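Local coordinates for D-alanine--D-alanine ligase (Coxiella burnetii, PDB 3TQT) that catalyses the ATP-dependent joining of two D-alanines into D-alanyl-D-alanine, a building block of peptidoglycan in cell wall formation, at the interface of chains A and B. Sequence-based numbering; all coordinates share one arbitrary frame. Chains: chain A/B, D-alanine--D-alanine ligase.

Contact 1: the interface of chains A and B. Residues chain A 78, 80, 115, 119, 122; chain B 50, 78, 80, 119, 122.
A:Phe80 and B:Trp50 both carry CG beside the backbone N and anti to the carbonyl carbon (chi1 -73° and -72°), and their rings meet face to face. The phenyl lies nearly parallel to the indole, with 8° between the planes. Its centre sits 3.6 Å from the centre of the five-membered ring, and it also stacks on the six-membered ring, with the centres 4.2 Å apart. Water 1 lies in the plane of the indole, at its edge. Water 1 is 2.8 Å from the indole nitrogen B:Trp50 NE1 and bridges it to the carbonyl oxygen A:Leu122 O, 3.0 Å from the water. This bridge probably helps to fix the turn of the indole. The methyl B:Ile78 CG2 touches the edge of the A:Phe80 ring in plane, 3.8 Å from CE2. A:Ile78 CG1 lies over the phenyl face opposite the indole, so the ring is held between its own chain and the partner.

The two Ile78 side chains cross obliquely near the symmetry axis. A:Ile78 CD1 and B:Ile78 CD1 pack tightly, 3.3 Å apart. Beside them A:Leu119 CD1 meets B:Leu119 CD1 at 3.8 Å. A:Leu119 CD2 also touches B:Leu122 CD1 at 3.7 Å, the two leucines crossing at about a right angle. The leucines come from helix 115-122 of each chain. The patch is a largely apolar two-fold core that joins the N-terminal regions of the subunits, and it probably helps to hold the dimer together.

Contact 2: the interface of chains A and B. Residues chain A 190, 195, 214-215; chain B 360-361, 364-365, 368.
A:Arg214 and A:Tyr215 lie in a loop (A:Tyr215 phi/psi -112/-33°) that rests on B:Leu361, B:Cys364 and B:Tyr365, which have helical backbone angles within helix 340-367. The carbonyl A:Arg214 O points at this helix and lies 3.3 Å from the methyl B:Leu361 CD2. The side chain of A:Tyr215 crosses that of B:Tyr365 at about a right angle. A:Tyr215 CD1 packs on the helix backbone, 3.6 Å from B:Tyr365 CA.

B:Tyr365 has CG anti to the backbone N (chi1 174°), which sends the ring away from the helix toward A:Leu190. The two side chains slide past each other in opposite directions. A:Leu190 CD1 sits over the middle of the B:Tyr365 ring face, 3.6 Å from the centroid, as a CH-pi contact. CB of the same leucine reaches the phenol end, and A:Ala195 CB adds a looser contact at CE1. The poorly ordered B:Lys368 lies near the hydroxyl end of A:Tyr215, and its placement is doubtful. This helix-on-loop packing probably helps to join the subunits. The thiol sulfur B:Cys364 SG lies 3.5 Å from the guanidinium nitrogen A:Arg214 NH2 and 3.7 Å from A:Arg214 CB.

Contact 3: the interface of chains A and B. Residues chain A 365-366, 369; chain B 16-17, 192, 194.
B:Thr16 sits between A:Tyr365 and A:Ala369, which lie one turn apart on helix 340-370. Its methyl CG2 does most of the touching. B:Thr16 CG2 is 3.4 Å from A:Tyr365 CE2 and 3.5 Å from A:Ala369 CB. The threonine and tyrosine side chains cross at about a right angle. With chi1 at 47°, the threonine places OG1 between its backbone N and carbonyl carbon, and CG2 beside the backbone N. The methyl can then meet the helix while the hydroxyl turns to its own neighbour. B:Thr16 OG1 donates to the carboxylate oxygen B:Glu17 OE2 at 2.6 Å, meeting it from above the carboxylate plane. This second-shell bond probably fixes the rotation of the threonine. A further approach of OG1 to the tyrosine hydroxyl is weak.

The phenol of A:Tyr365 reaches the loop at B:Ser192. A:Tyr365 OH accepts a hydrogen bond from the backbone B:Ser192 N at 3.0 Å, with 147° at the hydrogen. On the same side of the ring plane as B:Thr16 CG2, but at the opposite rim, B:Val194 CG2 lies 3.9 Å from A:Tyr365 CE1. The same valine methyl packs near A:Ala369 CA. The contact is a helix end docked against loops at B:Thr16 and B:Ser192 and 3-10 helix 193-195. It probably helps to hold the subunits together. The serine hydroxyl is used within its own chain: B:Ser192 OG accepts from B:Val194 N at 3.2 Å, with 165° at the hydrogen.

Contact 1: the interface of chains A and B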
loop_
_atom_site.group_PDB
_atom_site.type_symbol
_atom_site.label_atom_id
_atom_site.label_comp_id
_atom_site.label_asym_id
_atom_site.label_seq_id
_atom_site.Cartn_x
_atom_site.Cartn_y
_atom_site.Cartn_z
ATOM N N ILE A 78 -9.926 2.371 -18.701
ATOM C CA ILE A 78 -8.592 2.929 -18.726
ATOM C C ILE A 78 -7.802 2.339 -19.883
ATOM O O ILE A 78 -8.126 1.278 -20.396
ATOM C CB ILE A 78 -7.847 2.730 -17.381
ATOM C CG1 ILE A 78 -7.702 1.252 -17.062
ATOM C CG2 ILE A 78 -8.572 3.453 -16.254
ATOM C CD1 ILE A 78 -7.066 0.992 -15.726
ATOM N N PHE A 80 -4.238 1.082 -20.474
ATOM C CA PHE A 80 -2.909 0.760 -19.968
ATOM C C PHE A 80 -1.837 1.104 -20.979
ATOM O O PHE A 80 -2.028 0.933 -22.182
ATOM C CB PHE A 80 -2.809 -0.714 -19.589
ATOM C CG PHE A 80 -3.547 -1.057 -18.336
ATOM C CD1 PHE A 80 -3.137 -0.544 -17.121
ATOM C CD2 PHE A 80 -4.663 -1.869 -18.376
ATOM C CE1 PHE A 80 -3.821 -0.847 -15.962
ATOM C CE2 PHE A 80 -5.350 -2.179 -17.218
ATOM C CZ PHE A 80 -4.925 -1.666 -16.011
ATOM N N ALA A 115 -5.546 1.562 -2.953
ATOM C CA ALA A 115 -6.088 0.883 -4.130
ATOM C C ALA A 115 -6.077 1.787 -5.362
ATOM O O ALA A 115 -5.526 1.428 -6.402
ATOM C CB ALA A 115 -7.498 0.346 -3.859
ATOM N N LEU A 119 -3.664 1.742 -8.922
ATOM C CA LEU A 119 -4.097 1.817 -10.312
ATOM C C LEU A 119 -3.360 2.947 -11.008
ATOM O O LEU A 119 -2.888 2.803 -12.142
ATOM C CB LEU A 119 -5.609 2.039 -10.402
ATOM C CG LEU A 119 -6.118 2.298 -11.820
ATOM C CD1 LEU A 119 -5.536 1.266 -12.779
ATOM C CD2 LEU A 119 -7.652 2.287 -11.842
ATOM N N LEU A 122 0.058 2.006 -11.828
ATOM C CA LEU A 122 0.094 1.096 -12.972
ATOM C C LEU A 122 -0.088 1.864 -14.279
ATOM O O LEU A 122 0.392 1.437 -15.330
ATOM C CB LEU A 122 -0.999 0.042 -12.850
ATOM C CG LEU A 122 -0.766 -1.005 -11.771
ATOM C CD1 LEU A 122 -2.045 -1.792 -11.564
ATOM C CD2 LEU A 122 0.370 -1.919 -12.207
ATOM N N TRP B 50 -1.180 -4.095 -21.339
ATOM C CA TRP B 50 -1.735 -5.373 -20.871
ATOM C C TRP B 50 -2.303 -6.225 -22.012
ATOM O O TRP B 50 -2.997 -5.716 -22.895
ATOM C CB TRP B 50 -2.854 -5.126 -19.862
ATOM C CG TRP B 50 -2.408 -4.626 -18.533
ATOM C CD1 TRP B 50 -1.429 -3.712 -18.268
ATOM C CD2 TRP B 50 -2.940 -5.027 -17.269
ATOM N NE1 TRP B 50 -1.325 -3.517 -16.904
ATOM C CE2 TRP B 50 -2.245 -4.320 -16.274
ATOM C CE3 TRP B 50 -3.944 -5.922 -16.886
ATOM C CZ2 TRP B 50 -2.520 -4.485 -14.913
ATOM C CZ3 TRP B 50 -4.221 -6.077 -15.540
ATOM C CH2 TRP B 50 -3.509 -5.369 -14.575
ATOM N N ILE B 78 -9.557 -2.981 -18.602
ATOM C CA ILE B 78 -10.393 -3.562 -17.579
ATOM C C ILE B 78 -11.816 -3.088 -17.748
ATOM O O ILE B 78 -12.079 -2.057 -18.357
ATOM C CB ILE B 78 -9.855 -3.254 -16.172
ATOM C CG1 ILE B 78 -9.707 -1.756 -15.974
ATOM C CG2 ILE B 78 -8.493 -3.921 -15.974
ATOM C CD1 ILE B 78 -9.021 -1.414 -14.681
ATOM N N PHE B 80 -14.722 -1.944 -15.372
ATOM C CA PHE B 80 -15.013 -1.638 -13.979
ATOM C C PHE B 80 -16.423 -2.073 -13.578
ATOM O O PHE B 80 -17.358 -1.961 -14.373
ATOM C CB PHE B 80 -14.847 -0.151 -13.722
ATOM C CG PHE B 80 -13.427 0.297 -13.672
ATOM C CD1 PHE B 80 -12.590 -0.125 -12.655
ATOM C CD2 PHE B 80 -12.929 1.162 -14.627
ATOM C CE1 PHE B 80 -11.276 0.301 -12.598
ATOM C CE2 PHE B 80 -11.618 1.589 -14.573
ATOM C CZ PHE B 80 -10.796 1.162 -13.556
ATOM N N LEU B 119 -5.320 -2.463 -7.776
ATOM C CA LEU B 119 -6.213 -2.577 -8.924
ATOM C C LEU B 119 -7.168 -3.746 -8.733
ATOM O O LEU B 119 -8.371 -3.649 -9.019
ATOM C CB LEU B 119 -5.435 -2.741 -10.237
ATOM C CG LEU B 119 -6.341 -3.052 -11.437
ATOM C CD1 LEU B 119 -7.313 -1.899 -11.697
ATOM C CD2 LEU B 119 -5.547 -3.372 -12.682
ATOM N N LEU B 122 -9.814 -2.747 -6.382
ATOM C CA LEU B 122 -10.783 -1.893 -7.073
ATOM C C LEU B 122 -11.751 -2.697 -7.929
ATOM O O LEU B 122 -12.890 -2.292 -8.131
ATOM C CB LEU B 122 -10.083 -0.879 -7.976
ATOM C CG LEU B 122 -9.470 0.374 -7.368
ATOM C CD1 LEU B 122 -8.685 1.124 -8.446
ATOM C CD2 LEU B 122 -10.572 1.249 -6.779
HETATM O O HOH W 1 0.417 -1.429 -16.311
#

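Contact 2: the interface of chains A and B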
loop_
_atom_site.group_PDB
_atom_site.type_symbol
_atom_site.label_atom_id
_atom_site.label_comp_id
_atom_site.label_asym_id
_atom_site.label_seq_id
_atom_site.Cartn_x
_atom_site.Cartn_y
_atom_site.Cartn_z
ATOM N N LEU A 190 -11.542 1.840 9.207
ATOM C CA LEU A 190 -12.819 2.445 8.836
ATOM C C LEU A 190 -13.090 3.677 9.692
ATOM O O LEU A 190 -12.903 3.645 10.912
ATOM C CB LEU A 190 -13.963 1.442 8.994
ATOM C CG LEU A 190 -13.786 0.117 8.257
ATOM C CD1 LEU A 190 -14.948 -0.824 8.580
ATOM C CD2 LEU A 190 -13.668 0.359 6.757
ATOM N N ALA A 195 -18.186 2.394 13.292
ATOM C CA ALA A 195 -17.070 1.491 13.550
ATOM C C ALA A 195 -16.160 1.959 14.678
ATOM O O ALA A 195 -15.043 1.474 14.792
ATOM C CB ALA A 195 -16.259 1.271 12.275
ATOM N N ARG A 214 -17.674 -7.265 12.582
ATOM C CA ARG A 214 -18.608 -7.398 11.472
ATOM C C ARG A 214 -18.246 -6.442 10.330
ATOM O O ARG A 214 -18.724 -6.599 9.212
ATOM C CB ARG A 214 -20.047 -7.138 11.924
ATOM C CG ARG A 214 -20.582 -8.151 12.938
ATOM C CD ARG A 214 -21.930 -7.702 13.519
ATOM N NE ARG A 214 -22.944 -7.455 12.493
ATOM C CZ ARG A 214 -23.751 -8.391 11.991
ATOM N NH1 ARG A 214 -23.659 -9.646 12.413
ATOM N NH2 ARG A 214 -24.649 -8.078 11.063
ATOM N N TYR A 215 -17.399 -5.456 10.615
ATOM C CA TYR A 215 -17.081 -4.404 9.642
ATOM C C TYR A 215 -15.648 -4.449 9.118
ATOM O O TYR A 215 -15.384 -4.073 7.980
ATOM C CB TYR A 215 -17.285 -3.038 10.281
ATOM C CG TYR A 215 -18.625 -2.884 10.933
ATOM C CD1 TYR A 215 -19.743 -3.502 10.401
ATOM C CD2 TYR A 215 -18.775 -2.120 12.081
ATOM C CE1 TYR A 215 -20.977 -3.369 10.992
ATOM C CE2 TYR A 215 -20.007 -1.985 12.684
ATOM C CZ TYR A 215 -21.104 -2.608 12.132
ATOM O OH TYR A 215 -22.337 -2.474 12.719
ATOM N N LYS B 360 -18.267 -9.766 2.755
ATOM C CA LYS B 360 -19.201 -9.818 3.855
ATOM C C LYS B 360 -18.985 -8.605 4.768
ATOM O O LYS B 360 -19.934 -7.922 5.137
ATOM C CB LYS B 360 -18.998 -11.125 4.625
ATOM C CG LYS B 360 -20.154 -11.553 5.483
ATOM C CD LYS B 360 -19.906 -12.943 6.060
ATOM C CE LYS B 360 -21.079 -13.412 6.923
ATOM N NZ LYS B 360 -22.349 -13.550 6.145
ATOM N N LEU B 361 -17.729 -8.332 5.110
ATOM C CA LEU B 361 -17.416 -7.224 6.004
ATOM C C LEU B 361 -17.834 -5.895 5.400
ATOM O O LEU B 361 -18.455 -5.064 6.060
ATOM C CB LEU B 361 -15.916 -7.202 6.325
ATOM C CG LEU B 361 -15.429 -8.404 7.130
ATOM C CD1 LEU B 361 -13.920 -8.391 7.249
ATOM C CD2 LEU B 361 -16.074 -8.392 8.508
ATOM N N CYS B 364 -21.626 -5.525 5.231
ATOM C CA CYS B 364 -22.200 -5.312 6.545
ATOM C C CYS B 364 -21.931 -3.875 7.012
ATOM O O CYS B 364 -22.803 -3.207 7.565
ATOM C CB CYS B 364 -21.634 -6.331 7.530
ATOM S SG CYS B 364 -22.333 -6.188 9.156
ATOM N N TYR B 365 -20.719 -3.395 6.752
ATOM C CA TYR B 365 -20.336 -2.048 7.149
ATOM C C TYR B 365 -21.142 -1.008 6.378
ATOM O O TYR B 365 -21.676 -0.066 6.964
ATOM C CB TYR B 365 -18.834 -1.855 6.925
ATOM C CG TYR B 365 -18.337 -0.449 7.171
ATOM C CD1 TYR B 365 -18.368 0.115 8.448
ATOM C CD2 TYR B 365 -17.811 0.309 6.131
ATOM C CE1 TYR B 365 -17.896 1.404 8.672
ATOM C CE2 TYR B 365 -17.342 1.588 6.345
ATOM C CZ TYR B 365 -17.382 2.133 7.609
ATOM O OH TYR B 365 -16.900 3.410 7.799
ATOM N N LYS B 368 -24.593 -0.657 7.785
ATOM C CA LYS B 368 -24.619 0.062 9.058
ATOM C C LYS B 368 -24.269 1.542 8.929
ATOM O O LYS B 368 -24.968 2.399 9.488
ATOM C CB LYS B 368 -23.703 -0.616 10.078
ATOM C CG LYS B 368 -24.267 -1.917 10.616
ATOM C CD LYS B 368 -25.556 -1.666 11.395
ATOM C CE LYS B 368 -26.104 -2.948 12.004
ATOM N NZ LYS B 368 -27.342 -2.711 12.799
#

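Contact 3: the interface of chains A and B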
loop_
_atom_site.group_PDB
_atom_site.type_symbol
_atom_site.label_atom_id
_atom_site.label_comp_id
_atom_site.label_asym_id
_atom_site.label_seq_id
_atom_site.Cartn_x
_atom_site.Cartn_y
_atom_site.Cartn_z
ATOM N N TYR A 365 17.691 2.676 -12.648
ATOM C CA TYR A 365 17.802 1.327 -12.112
ATOM C C TYR A 365 17.622 0.279 -13.201
ATOM O O TYR A 365 18.391 -0.678 -13.299
ATOM C CB TYR A 365 16.741 1.162 -11.057
ATOM C CG TYR A 365 16.631 -0.203 -10.470
ATOM C CD1 TYR A 365 17.663 -0.741 -9.705
ATOM C CD2 TYR A 365 15.467 -0.939 -10.624
ATOM C CE1 TYR A 365 17.535 -1.999 -9.132
ATOM C CE2 TYR A 365 15.328 -2.180 -10.059
ATOM C CZ TYR A 365 16.361 -2.709 -9.315
ATOM O OH TYR A 365 16.200 -3.952 -8.751
ATOM N N GLU A 366 16.605 0.479 -14.027
ATOM C CA GLU A 366 16.353 -0.393 -15.169
ATOM C C GLU A 366 17.607 -0.568 -16.017
ATOM O O GLU A 366 18.017 -1.687 -16.319
ATOM C CB GLU A 366 15.229 0.209 -16.010
ATOM C CG GLU A 366 14.841 -0.575 -17.238
ATOM C CD GLU A 366 13.764 0.137 -18.036
ATOM O OE1 GLU A 366 12.874 0.765 -17.414
ATOM O OE2 GLU A 366 13.817 0.082 -19.282
ATOM N N ALA A 369 20.320 -2.379 -13.986
ATOM C CA ALA A 369 19.968 -3.775 -13.731
ATOM C C ALA A 369 20.143 -4.697 -14.936
ATOM O O ALA A 369 20.582 -5.840 -14.790
ATOM C CB ALA A 369 18.547 -3.874 -13.202
ATOM N N THR B 16 12.268 -5.220 -12.979
ATOM C CA THR B 16 13.500 -5.882 -13.361
ATOM C C THR B 16 13.391 -7.400 -13.224
ATOM O O THR B 16 14.216 -8.134 -13.766
ATOM C CB THR B 16 14.690 -5.340 -12.550
ATOM O OG1 THR B 16 14.331 -5.286 -11.161
ATOM C CG2 THR B 16 15.036 -3.929 -13.014
ATOM N N GLU B 17 12.371 -7.866 -12.506
ATOM C CA GLU B 17 12.117 -9.301 -12.373
ATOM C C GLU B 17 11.109 -9.820 -13.414
ATOM O O GLU B 17 10.537 -10.897 -13.266
ATOM C CB GLU B 17 11.633 -9.638 -10.964
ATOM C CG GLU B 17 12.672 -9.437 -9.864
ATOM C CD GLU B 17 13.018 -7.980 -9.650
ATOM O OE1 GLU B 17 12.156 -7.237 -9.137
ATOM O OE2 GLU B 17 14.149 -7.576 -9.999
ATOM N N SER B 192 17.321 -6.288 -7.229
ATOM C CA SER B 192 18.507 -6.544 -8.059
ATOM C C SER B 192 19.801 -6.358 -7.286
ATOM O O SER B 192 19.920 -5.460 -6.451
ATOM C CB SER B 192 18.533 -5.646 -9.298
ATOM O OG SER B 192 19.804 -5.705 -9.937
ATOM N N VAL B 194 22.333 -5.010 -8.146
ATOM C CA VAL B 194 22.938 -3.697 -8.385
ATOM C C VAL B 194 22.478 -2.667 -7.353
ATOM O O VAL B 194 23.090 -1.603 -7.198
ATOM C CB VAL B 194 22.674 -3.168 -9.823
ATOM C CG1 VAL B 194 23.112 -4.201 -10.854
ATOM C CG2 VAL B 194 21.212 -2.806 -10.010
#

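The centre of contact 1 lies about 25 Å from that of contact 2 and about 24 Å from that of contact 3. Contacts 2 and 3 are about 41 Å apart, with contact 1 between them. Both outer contacts use the C-terminal helix, given by chain B in contact 2 and by chain A in contact 3. They sample different parts of the same Tyr365 docking region, so by the two-fold each side of the dimer has both sets of contacts. Contact 1 uses separate elements. Together the three suggest a dimer joined at its middle and flanked on either side by the C-terminal helix of each subunit packing on its partner.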